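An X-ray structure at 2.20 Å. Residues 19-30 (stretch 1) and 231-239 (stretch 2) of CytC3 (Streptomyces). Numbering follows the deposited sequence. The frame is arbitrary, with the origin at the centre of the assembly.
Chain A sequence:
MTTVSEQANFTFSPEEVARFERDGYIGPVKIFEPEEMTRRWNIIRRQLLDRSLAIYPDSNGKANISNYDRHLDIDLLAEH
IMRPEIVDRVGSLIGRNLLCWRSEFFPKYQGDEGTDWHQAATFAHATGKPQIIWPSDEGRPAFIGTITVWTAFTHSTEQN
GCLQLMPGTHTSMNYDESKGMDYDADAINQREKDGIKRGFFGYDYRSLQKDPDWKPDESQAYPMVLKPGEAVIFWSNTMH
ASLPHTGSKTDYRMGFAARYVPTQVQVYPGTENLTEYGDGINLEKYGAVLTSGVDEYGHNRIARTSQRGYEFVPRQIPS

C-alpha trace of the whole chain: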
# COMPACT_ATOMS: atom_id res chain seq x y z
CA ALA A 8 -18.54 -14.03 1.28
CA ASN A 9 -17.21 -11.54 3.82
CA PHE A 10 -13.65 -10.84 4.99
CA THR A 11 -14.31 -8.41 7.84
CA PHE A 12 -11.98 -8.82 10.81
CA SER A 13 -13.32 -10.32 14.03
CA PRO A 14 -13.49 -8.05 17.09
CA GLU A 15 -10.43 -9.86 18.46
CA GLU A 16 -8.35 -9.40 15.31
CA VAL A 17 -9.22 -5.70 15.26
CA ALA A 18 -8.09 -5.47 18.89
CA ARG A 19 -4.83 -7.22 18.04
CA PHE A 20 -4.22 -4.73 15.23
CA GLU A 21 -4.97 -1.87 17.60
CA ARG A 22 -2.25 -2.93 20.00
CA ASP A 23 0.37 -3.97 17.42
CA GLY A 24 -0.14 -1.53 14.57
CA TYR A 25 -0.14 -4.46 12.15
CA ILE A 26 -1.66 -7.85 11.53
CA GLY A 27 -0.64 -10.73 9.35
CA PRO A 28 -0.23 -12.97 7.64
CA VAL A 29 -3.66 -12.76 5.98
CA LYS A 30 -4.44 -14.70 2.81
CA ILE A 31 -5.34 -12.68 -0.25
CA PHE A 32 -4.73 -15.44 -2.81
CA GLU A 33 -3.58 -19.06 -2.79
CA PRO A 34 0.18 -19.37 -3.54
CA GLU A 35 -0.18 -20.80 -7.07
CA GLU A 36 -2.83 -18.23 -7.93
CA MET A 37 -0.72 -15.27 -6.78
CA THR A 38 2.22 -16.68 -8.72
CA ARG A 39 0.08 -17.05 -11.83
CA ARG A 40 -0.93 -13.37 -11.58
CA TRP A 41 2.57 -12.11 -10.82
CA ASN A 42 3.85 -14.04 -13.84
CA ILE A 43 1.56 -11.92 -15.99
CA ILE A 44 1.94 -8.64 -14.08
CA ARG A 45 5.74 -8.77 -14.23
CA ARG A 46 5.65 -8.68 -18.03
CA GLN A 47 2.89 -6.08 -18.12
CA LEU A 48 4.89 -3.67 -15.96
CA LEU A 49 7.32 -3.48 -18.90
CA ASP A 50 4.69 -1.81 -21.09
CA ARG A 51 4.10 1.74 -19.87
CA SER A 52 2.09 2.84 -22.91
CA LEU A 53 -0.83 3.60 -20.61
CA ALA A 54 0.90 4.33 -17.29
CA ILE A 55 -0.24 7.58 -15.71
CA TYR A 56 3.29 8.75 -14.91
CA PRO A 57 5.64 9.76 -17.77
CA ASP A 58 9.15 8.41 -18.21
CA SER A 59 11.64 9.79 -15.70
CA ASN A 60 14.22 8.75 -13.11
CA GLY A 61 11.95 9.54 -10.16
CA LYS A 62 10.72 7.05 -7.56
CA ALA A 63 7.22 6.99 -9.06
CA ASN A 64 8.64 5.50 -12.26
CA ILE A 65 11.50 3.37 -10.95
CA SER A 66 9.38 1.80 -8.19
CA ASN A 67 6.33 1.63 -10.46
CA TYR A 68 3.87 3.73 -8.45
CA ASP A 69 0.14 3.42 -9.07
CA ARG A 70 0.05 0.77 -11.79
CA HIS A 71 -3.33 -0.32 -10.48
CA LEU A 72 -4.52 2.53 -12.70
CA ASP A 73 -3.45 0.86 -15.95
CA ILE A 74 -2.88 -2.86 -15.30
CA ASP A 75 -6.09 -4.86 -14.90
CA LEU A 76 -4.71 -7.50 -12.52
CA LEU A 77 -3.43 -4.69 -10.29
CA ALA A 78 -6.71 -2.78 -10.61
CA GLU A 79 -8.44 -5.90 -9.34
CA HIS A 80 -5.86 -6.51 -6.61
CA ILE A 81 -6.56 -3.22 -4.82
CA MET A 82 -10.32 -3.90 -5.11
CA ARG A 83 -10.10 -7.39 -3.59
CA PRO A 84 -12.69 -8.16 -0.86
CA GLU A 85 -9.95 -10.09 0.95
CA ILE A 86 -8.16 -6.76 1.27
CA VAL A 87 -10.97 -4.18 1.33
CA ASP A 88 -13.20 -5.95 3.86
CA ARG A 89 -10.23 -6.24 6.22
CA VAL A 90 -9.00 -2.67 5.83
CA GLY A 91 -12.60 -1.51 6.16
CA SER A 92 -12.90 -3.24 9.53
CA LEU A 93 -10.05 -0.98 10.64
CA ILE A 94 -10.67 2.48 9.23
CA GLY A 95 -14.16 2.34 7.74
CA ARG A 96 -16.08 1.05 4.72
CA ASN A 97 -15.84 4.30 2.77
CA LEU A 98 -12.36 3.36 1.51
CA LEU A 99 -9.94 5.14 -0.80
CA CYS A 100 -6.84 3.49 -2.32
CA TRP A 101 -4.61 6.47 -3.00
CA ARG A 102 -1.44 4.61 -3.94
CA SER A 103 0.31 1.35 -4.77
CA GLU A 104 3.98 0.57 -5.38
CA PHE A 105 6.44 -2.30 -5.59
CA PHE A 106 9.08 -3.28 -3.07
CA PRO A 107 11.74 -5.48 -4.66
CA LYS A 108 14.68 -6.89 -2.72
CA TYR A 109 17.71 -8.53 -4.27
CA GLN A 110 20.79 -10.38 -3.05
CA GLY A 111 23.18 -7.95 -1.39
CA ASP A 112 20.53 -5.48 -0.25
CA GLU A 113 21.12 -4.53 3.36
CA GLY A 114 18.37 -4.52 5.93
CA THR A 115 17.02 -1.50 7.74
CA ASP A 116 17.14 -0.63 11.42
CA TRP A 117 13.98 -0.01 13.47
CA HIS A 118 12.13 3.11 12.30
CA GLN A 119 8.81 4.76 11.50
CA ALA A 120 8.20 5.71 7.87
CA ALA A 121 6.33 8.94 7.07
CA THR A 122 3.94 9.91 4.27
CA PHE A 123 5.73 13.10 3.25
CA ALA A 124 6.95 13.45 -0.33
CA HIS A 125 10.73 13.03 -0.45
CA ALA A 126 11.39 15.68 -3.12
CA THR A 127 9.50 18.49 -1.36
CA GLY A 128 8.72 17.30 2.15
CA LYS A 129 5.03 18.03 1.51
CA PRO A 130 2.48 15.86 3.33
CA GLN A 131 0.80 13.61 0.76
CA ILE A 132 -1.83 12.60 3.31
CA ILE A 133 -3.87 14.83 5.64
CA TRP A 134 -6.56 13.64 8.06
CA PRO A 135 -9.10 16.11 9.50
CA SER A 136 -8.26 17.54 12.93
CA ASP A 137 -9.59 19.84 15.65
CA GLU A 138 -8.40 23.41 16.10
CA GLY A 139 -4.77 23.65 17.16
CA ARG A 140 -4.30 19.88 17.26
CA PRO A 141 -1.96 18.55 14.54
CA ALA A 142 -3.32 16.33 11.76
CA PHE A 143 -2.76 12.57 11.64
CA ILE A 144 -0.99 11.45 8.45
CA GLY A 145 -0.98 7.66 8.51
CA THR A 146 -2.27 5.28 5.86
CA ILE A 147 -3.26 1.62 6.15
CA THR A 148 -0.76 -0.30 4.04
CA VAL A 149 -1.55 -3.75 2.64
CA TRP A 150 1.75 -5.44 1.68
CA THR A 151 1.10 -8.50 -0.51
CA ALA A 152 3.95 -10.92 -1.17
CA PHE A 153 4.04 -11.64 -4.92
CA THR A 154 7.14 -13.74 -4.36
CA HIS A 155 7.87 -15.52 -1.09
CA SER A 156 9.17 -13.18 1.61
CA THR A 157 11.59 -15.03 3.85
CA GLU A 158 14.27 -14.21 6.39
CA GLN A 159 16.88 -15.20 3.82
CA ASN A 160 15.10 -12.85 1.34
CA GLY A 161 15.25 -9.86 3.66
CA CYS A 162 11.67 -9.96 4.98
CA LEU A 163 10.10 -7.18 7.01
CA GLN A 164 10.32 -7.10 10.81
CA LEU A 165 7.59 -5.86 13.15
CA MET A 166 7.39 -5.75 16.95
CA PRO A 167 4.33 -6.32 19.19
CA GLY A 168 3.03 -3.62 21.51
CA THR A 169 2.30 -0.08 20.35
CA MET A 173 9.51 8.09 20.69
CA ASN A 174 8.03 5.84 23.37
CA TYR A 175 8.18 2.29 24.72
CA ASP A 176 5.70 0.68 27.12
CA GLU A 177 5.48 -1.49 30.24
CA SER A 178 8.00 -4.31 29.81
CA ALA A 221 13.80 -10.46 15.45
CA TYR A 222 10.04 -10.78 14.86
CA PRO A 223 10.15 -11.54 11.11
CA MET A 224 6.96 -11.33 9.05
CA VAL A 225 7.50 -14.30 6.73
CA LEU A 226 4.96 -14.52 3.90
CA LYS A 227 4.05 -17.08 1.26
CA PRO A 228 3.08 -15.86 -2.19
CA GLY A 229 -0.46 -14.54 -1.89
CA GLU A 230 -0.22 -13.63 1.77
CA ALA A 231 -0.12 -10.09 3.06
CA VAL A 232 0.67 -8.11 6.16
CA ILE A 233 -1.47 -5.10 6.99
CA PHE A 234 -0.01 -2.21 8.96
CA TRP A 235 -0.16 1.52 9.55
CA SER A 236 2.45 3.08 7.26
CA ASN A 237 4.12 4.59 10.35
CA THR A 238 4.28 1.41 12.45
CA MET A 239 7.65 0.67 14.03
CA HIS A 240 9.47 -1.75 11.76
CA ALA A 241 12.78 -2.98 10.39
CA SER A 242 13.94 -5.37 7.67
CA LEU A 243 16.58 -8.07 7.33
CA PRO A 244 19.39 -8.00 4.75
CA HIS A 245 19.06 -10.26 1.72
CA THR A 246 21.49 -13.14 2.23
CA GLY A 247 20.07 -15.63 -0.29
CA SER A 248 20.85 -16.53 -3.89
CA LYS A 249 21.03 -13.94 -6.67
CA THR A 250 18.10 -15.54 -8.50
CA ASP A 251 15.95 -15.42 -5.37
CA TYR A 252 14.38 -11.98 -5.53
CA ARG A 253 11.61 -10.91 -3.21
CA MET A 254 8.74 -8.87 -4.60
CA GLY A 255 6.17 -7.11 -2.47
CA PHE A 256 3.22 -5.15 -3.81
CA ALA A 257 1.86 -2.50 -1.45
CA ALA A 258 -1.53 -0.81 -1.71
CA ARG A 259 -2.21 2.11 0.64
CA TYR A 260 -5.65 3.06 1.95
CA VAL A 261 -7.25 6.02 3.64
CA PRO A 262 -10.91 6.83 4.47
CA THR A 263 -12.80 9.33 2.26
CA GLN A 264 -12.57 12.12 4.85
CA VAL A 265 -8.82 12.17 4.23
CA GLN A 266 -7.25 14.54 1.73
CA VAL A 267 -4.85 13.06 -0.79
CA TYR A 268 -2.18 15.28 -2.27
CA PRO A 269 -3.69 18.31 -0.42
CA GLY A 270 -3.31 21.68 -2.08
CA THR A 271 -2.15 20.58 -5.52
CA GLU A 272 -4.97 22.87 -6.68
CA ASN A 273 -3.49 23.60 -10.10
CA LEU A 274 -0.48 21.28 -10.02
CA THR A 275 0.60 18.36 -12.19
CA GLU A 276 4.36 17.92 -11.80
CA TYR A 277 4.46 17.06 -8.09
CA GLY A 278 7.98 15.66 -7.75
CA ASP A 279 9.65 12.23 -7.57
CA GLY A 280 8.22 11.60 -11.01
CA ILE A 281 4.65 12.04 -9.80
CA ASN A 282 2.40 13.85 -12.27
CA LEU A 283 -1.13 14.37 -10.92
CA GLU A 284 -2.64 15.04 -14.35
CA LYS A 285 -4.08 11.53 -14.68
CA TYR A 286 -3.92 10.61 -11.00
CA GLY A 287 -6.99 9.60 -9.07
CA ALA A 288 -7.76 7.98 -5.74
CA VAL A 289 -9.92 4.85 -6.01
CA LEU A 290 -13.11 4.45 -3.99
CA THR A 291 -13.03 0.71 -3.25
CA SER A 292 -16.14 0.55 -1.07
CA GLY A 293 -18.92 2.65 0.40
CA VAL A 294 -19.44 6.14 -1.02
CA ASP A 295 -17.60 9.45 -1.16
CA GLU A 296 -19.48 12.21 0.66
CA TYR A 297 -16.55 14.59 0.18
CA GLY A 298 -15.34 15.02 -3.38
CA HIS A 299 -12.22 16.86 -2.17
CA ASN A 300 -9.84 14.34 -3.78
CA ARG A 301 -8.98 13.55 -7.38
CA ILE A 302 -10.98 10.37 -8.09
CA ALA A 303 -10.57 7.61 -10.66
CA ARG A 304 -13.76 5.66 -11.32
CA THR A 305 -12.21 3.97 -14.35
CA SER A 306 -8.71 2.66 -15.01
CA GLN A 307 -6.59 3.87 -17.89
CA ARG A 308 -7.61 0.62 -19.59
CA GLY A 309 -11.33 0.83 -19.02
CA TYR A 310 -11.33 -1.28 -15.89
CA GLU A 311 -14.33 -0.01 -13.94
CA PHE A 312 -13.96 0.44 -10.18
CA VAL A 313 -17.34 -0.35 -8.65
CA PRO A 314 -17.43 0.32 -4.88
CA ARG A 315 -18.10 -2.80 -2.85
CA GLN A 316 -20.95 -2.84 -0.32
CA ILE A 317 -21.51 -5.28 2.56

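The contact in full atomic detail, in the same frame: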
# COMPACT_ATOMS: atom_id res chain seq x y z
N ARG A 19 -6.23 -6.85 18.22
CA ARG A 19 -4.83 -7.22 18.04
C ARG A 19 -4.13 -6.16 17.20
O ARG A 19 -3.03 -5.71 17.53
CB ARG A 19 -4.76 -8.57 17.33
CG ARG A 19 -3.36 -9.14 17.16
CD ARG A 19 -3.42 -10.33 16.22
NE ARG A 19 -4.52 -11.22 16.58
CZ ARG A 19 -4.98 -12.20 15.81
NH1 ARG A 19 -4.42 -12.43 14.62
NH2 ARG A 19 -5.99 -12.95 16.22
N PHE A 20 -4.77 -5.75 16.11
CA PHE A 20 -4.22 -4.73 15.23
C PHE A 20 -4.05 -3.42 15.99
O PHE A 20 -3.07 -2.70 15.80
CB PHE A 20 -5.13 -4.50 14.04
CG PHE A 20 -4.63 -3.44 13.10
CD1 PHE A 20 -3.77 -3.77 12.05
CD2 PHE A 20 -5.00 -2.11 13.27
CE1 PHE A 20 -3.28 -2.79 11.20
CE2 PHE A 20 -4.51 -1.12 12.42
CZ PHE A 20 -3.65 -1.46 11.38
N GLU A 21 -5.02 -3.11 16.83
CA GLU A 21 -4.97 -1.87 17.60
C GLU A 21 -3.78 -1.82 18.55
O GLU A 21 -3.23 -0.76 18.79
CB GLU A 21 -6.27 -1.67 18.38
CG GLU A 21 -7.45 -1.30 17.50
CD GLU A 21 -8.71 -0.99 18.29
OE1 GLU A 21 -9.73 -0.63 17.66
OE2 GLU A 21 -8.68 -1.10 19.54
N ARG A 22 -3.38 -2.96 19.09
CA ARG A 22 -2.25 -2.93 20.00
C ARG A 22 -0.90 -3.10 19.30
O ARG A 22 0.11 -2.62 19.81
CB ARG A 22 -2.40 -3.98 21.10
CG ARG A 22 -2.49 -5.41 20.64
CD ARG A 22 -2.36 -6.37 21.83
NE ARG A 22 -2.71 -7.74 21.46
CZ ARG A 22 -3.95 -8.22 21.46
NH1 ARG A 22 -4.97 -7.46 21.82
NH2 ARG A 22 -4.16 -9.48 21.09
N ASP A 23 -0.88 -3.75 18.14
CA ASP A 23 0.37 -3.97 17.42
C ASP A 23 0.67 -3.00 16.28
O ASP A 23 1.83 -2.77 15.96
CB ASP A 23 0.42 -5.39 16.86
CG ASP A 23 0.45 -6.43 17.94
OD1 ASP A 23 0.76 -6.07 19.09
OD2 ASP A 23 0.20 -7.61 17.63
N GLY A 24 -0.36 -2.44 15.67
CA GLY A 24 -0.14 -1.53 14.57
C GLY A 24 -0.04 -2.29 13.26
O GLY A 24 0.19 -1.71 12.20
N TYR A 25 -0.20 -3.61 13.34
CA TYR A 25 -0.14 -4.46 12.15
C TYR A 25 -0.85 -5.77 12.44
O TYR A 25 -1.23 -6.05 13.57
CB TYR A 25 1.30 -4.78 11.76
CG TYR A 25 2.01 -5.63 12.78
CD1 TYR A 25 2.62 -5.06 13.89
CD2 TYR A 25 2.03 -7.03 12.66
CE1 TYR A 25 3.23 -5.84 14.86
CE2 TYR A 25 2.64 -7.82 13.63
CZ TYR A 25 3.23 -7.22 14.73
OH TYR A 25 3.81 -7.98 15.71
N ILE A 26 -1.03 -6.56 11.40
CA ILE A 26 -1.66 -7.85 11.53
C ILE A 26 -1.36 -8.63 10.28
O ILE A 26 -1.45 -8.12 9.17
CB ILE A 26 -3.21 -7.76 11.72
CG1 ILE A 26 -3.78 -9.16 11.96
CG2 ILE A 26 -3.87 -7.15 10.49
CD1 ILE A 26 -5.26 -9.17 12.22
N GLY A 27 -0.96 -9.88 10.47
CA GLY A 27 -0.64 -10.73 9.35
C GLY A 27 0.07 -11.96 9.87
O GLY A 27 0.48 -11.99 11.04
N PRO A 28 0.24 -12.98 9.03
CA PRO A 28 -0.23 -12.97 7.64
C PRO A 28 -1.73 -13.16 7.44
O PRO A 28 -2.41 -13.79 8.26
CB PRO A 28 0.58 -14.09 7.00
CG PRO A 28 0.75 -15.06 8.13
CD PRO A 28 1.09 -14.16 9.29
N VAL A 29 -2.25 -12.61 6.35
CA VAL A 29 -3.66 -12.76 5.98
C VAL A 29 -3.63 -13.17 4.51
O VAL A 29 -2.89 -12.59 3.71
CB VAL A 29 -4.48 -11.45 6.12
CG1 VAL A 29 -4.62 -11.08 7.59
CG2 VAL A 29 -3.82 -10.33 5.34
N LYS A 30 -4.41 -14.18 4.17
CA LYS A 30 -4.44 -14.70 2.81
C LYS A 30 -5.28 -13.88 1.86
O LYS A 30 -6.46 -13.65 2.09
CB LYS A 30 -4.91 -16.15 2.81
CG LYS A 30 -4.85 -16.80 1.43
CD LYS A 30 -4.91 -18.31 1.51
CE LYS A 30 -6.20 -18.80 2.14
NZ LYS A 30 -6.20 -20.29 2.29
N ALA A 231 -0.42 -11.48 2.85
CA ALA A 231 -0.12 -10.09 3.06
C ALA A 231 -0.05 -9.75 4.53
O ALA A 231 -0.54 -10.49 5.39
CB ALA A 231 -1.19 -9.22 2.39
N VAL A 232 0.58 -8.61 4.81
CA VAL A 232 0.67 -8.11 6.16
C VAL A 232 0.03 -6.74 6.04
O VAL A 232 0.25 -6.01 5.07
CB VAL A 232 2.13 -8.01 6.66
CG1 VAL A 232 2.95 -7.11 5.76
CG2 VAL A 232 2.13 -7.48 8.10
N ILE A 233 -0.81 -6.39 7.01
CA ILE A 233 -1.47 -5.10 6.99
C ILE A 233 -0.93 -4.31 8.17
O ILE A 233 -0.84 -4.82 9.29
CB ILE A 233 -3.00 -5.26 7.12
CG1 ILE A 233 -3.52 -6.17 6.00
CG2 ILE A 233 -3.68 -3.88 7.06
CD1 ILE A 233 -5.03 -6.38 6.01
N PHE A 234 -0.56 -3.06 7.91
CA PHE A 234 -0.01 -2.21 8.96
C PHE A 234 -0.14 -0.73 8.65
O PHE A 234 -0.25 -0.32 7.49
CB PHE A 234 1.48 -2.52 9.15
CG PHE A 234 2.31 -2.36 7.89
CD1 PHE A 234 2.46 -3.41 6.99
CD2 PHE A 234 2.95 -1.15 7.61
CE1 PHE A 234 3.24 -3.27 5.83
CE2 PHE A 234 3.74 -0.99 6.46
CZ PHE A 234 3.88 -2.06 5.56
N TRP A 235 -0.12 0.07 9.71
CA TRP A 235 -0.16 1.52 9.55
C TRP A 235 1.20 1.83 8.93
O TRP A 235 2.22 1.28 9.35
CB TRP A 235 -0.26 2.21 10.90
CG TRP A 235 -1.65 2.33 11.43
CD1 TRP A 235 -2.16 1.72 12.54
CD2 TRP A 235 -2.70 3.15 10.91
NE1 TRP A 235 -3.45 2.11 12.75
CE2 TRP A 235 -3.81 3.00 11.76
CE3 TRP A 235 -2.81 4.01 9.81
CZ2 TRP A 235 -5.02 3.67 11.55
CZ3 TRP A 235 -4.01 4.68 9.59
CH2 TRP A 235 -5.10 4.50 10.46
N SER A 236 1.21 2.71 7.93
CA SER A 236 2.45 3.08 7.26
C SER A 236 3.55 3.54 8.22
O SER A 236 4.74 3.39 7.93
CB SER A 236 2.17 4.20 6.26
OG SER A 236 1.50 5.28 6.90
N ASN A 237 3.16 4.08 9.37
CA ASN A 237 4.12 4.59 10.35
C ASN A 237 4.43 3.64 11.51
O ASN A 237 5.04 4.04 12.50
CB ASN A 237 3.63 5.92 10.91
CG ASN A 237 2.32 5.80 11.67
OD1 ASN A 237 1.40 5.11 11.23
ND2 ASN A 237 2.23 6.48 12.81
N THR A 238 4.02 2.38 11.39
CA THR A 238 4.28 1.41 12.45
C THR A 238 5.77 1.11 12.55
O THR A 238 6.47 0.99 11.54
CB THR A 238 3.51 0.10 12.21
OG1 THR A 238 2.10 0.37 12.24
CG2 THR A 238 3.85 -0.93 13.28
N MET A 239 6.25 0.98 13.78
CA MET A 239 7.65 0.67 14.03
C MET A 239 8.03 -0.61 13.29
O MET A 239 7.39 -1.64 13.47
CB MET A 239 7.87 0.47 15.53
CG MET A 239 9.32 0.26 15.93
SD MET A 239 10.30 1.73 15.62
CE MET A 239 9.76 2.77 16.95

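Strand 25-30 lies antiparallel to strand 231-235, their axes at 177° and 4.6 Å apart at closest approach, although at least 202 residues of sequence separate any two that touch. Four backbone hydrogen bonds fix the pairing. I26 N to I233 O (2.7 Å) and I233 N to I26 O (2.8 Å) close one ring; V29 N to A231 O (2.9 Å) and A231 N to V29 O (2.8 Å) close the next. Between these pairs the register slips by one residue, a beta bulge at G27 and P28, with a cis peptide bond before P28. Even within the bulge A231 O is approached by carbon: P28 CA lies 3.4 Å from it, a CA-H...O contact.

The register places the side chains of the bridged residues on two faces of the sheet. I26, V29, A231 and I233 share one face of the sheet. V29, with chi1 at -68° (m), brings CG2 to 4.1 Å from A231 CB and 4.2 Å from I233 CD1, so a single methyl touches two residues of the partner strand. I233 is m at chi1 and t at chi2, an extended chain that carries CD1 to V29, while its CG2 sits 4.3 Å from F20 CE1. I26 is t at both angles; its CG2 packs 4.0 Å from I233 CB, but the end of the chain leads away from the partner strand.

Y25 and F234 point to the other face as a non-hydrogen-bonded pair with CA atoms only 3.9 Å apart. Y25 CB and F234 CB are 3.5 Å apart, yet the rings do not pair: both residues take chi1 p (66° and 57°), and the end of each side chain leads away from the opposing stretch. The contact is therefore made near the backbone. Y25 CA also lies 3.0 Å from I233 O in a CA-H...O contact.

F20, in the helix that precedes the strand, reaches the sheet with chi1 at 179° (t) and chi2 at 88°. I233 O and F234 CA lie at the edge of the F20 ring, near the ring plane, at 3.7 and 4.0 Å from F20 CE1. F20 CE2 is 3.4 Å from W235 NE1 and 3.7 Å from W235 CD1. The F20 ring and the five-membered ring of W235 have centroids 5.1 Å apart and planes at 46°, an oblique arrangement in which F20 CZ lies over one face of the indole.

G24, the first residue beyond the helix, has a positive phi of 87°. A CB there would be jammed against the preceding carbonyl and would stand 2.9 Å from T238 OG1, so glycine suits both the backbone and the neighbour. G24 O accepts a hydrogen bond from W235 N at 3.1 Å (161° at the hydrogen), and F234 CA approaches G24 O at 3.3 Å. T238, with chi1 at -63° (m), places OG1 2.8 Å from G24 O and 3.0 Å from W235 O; which oxygen takes its one proton is open. The type I turn from W235 to T238, with T238 N bonded to W235 O at 2.9 Å, brings that hydroxyl back to G24.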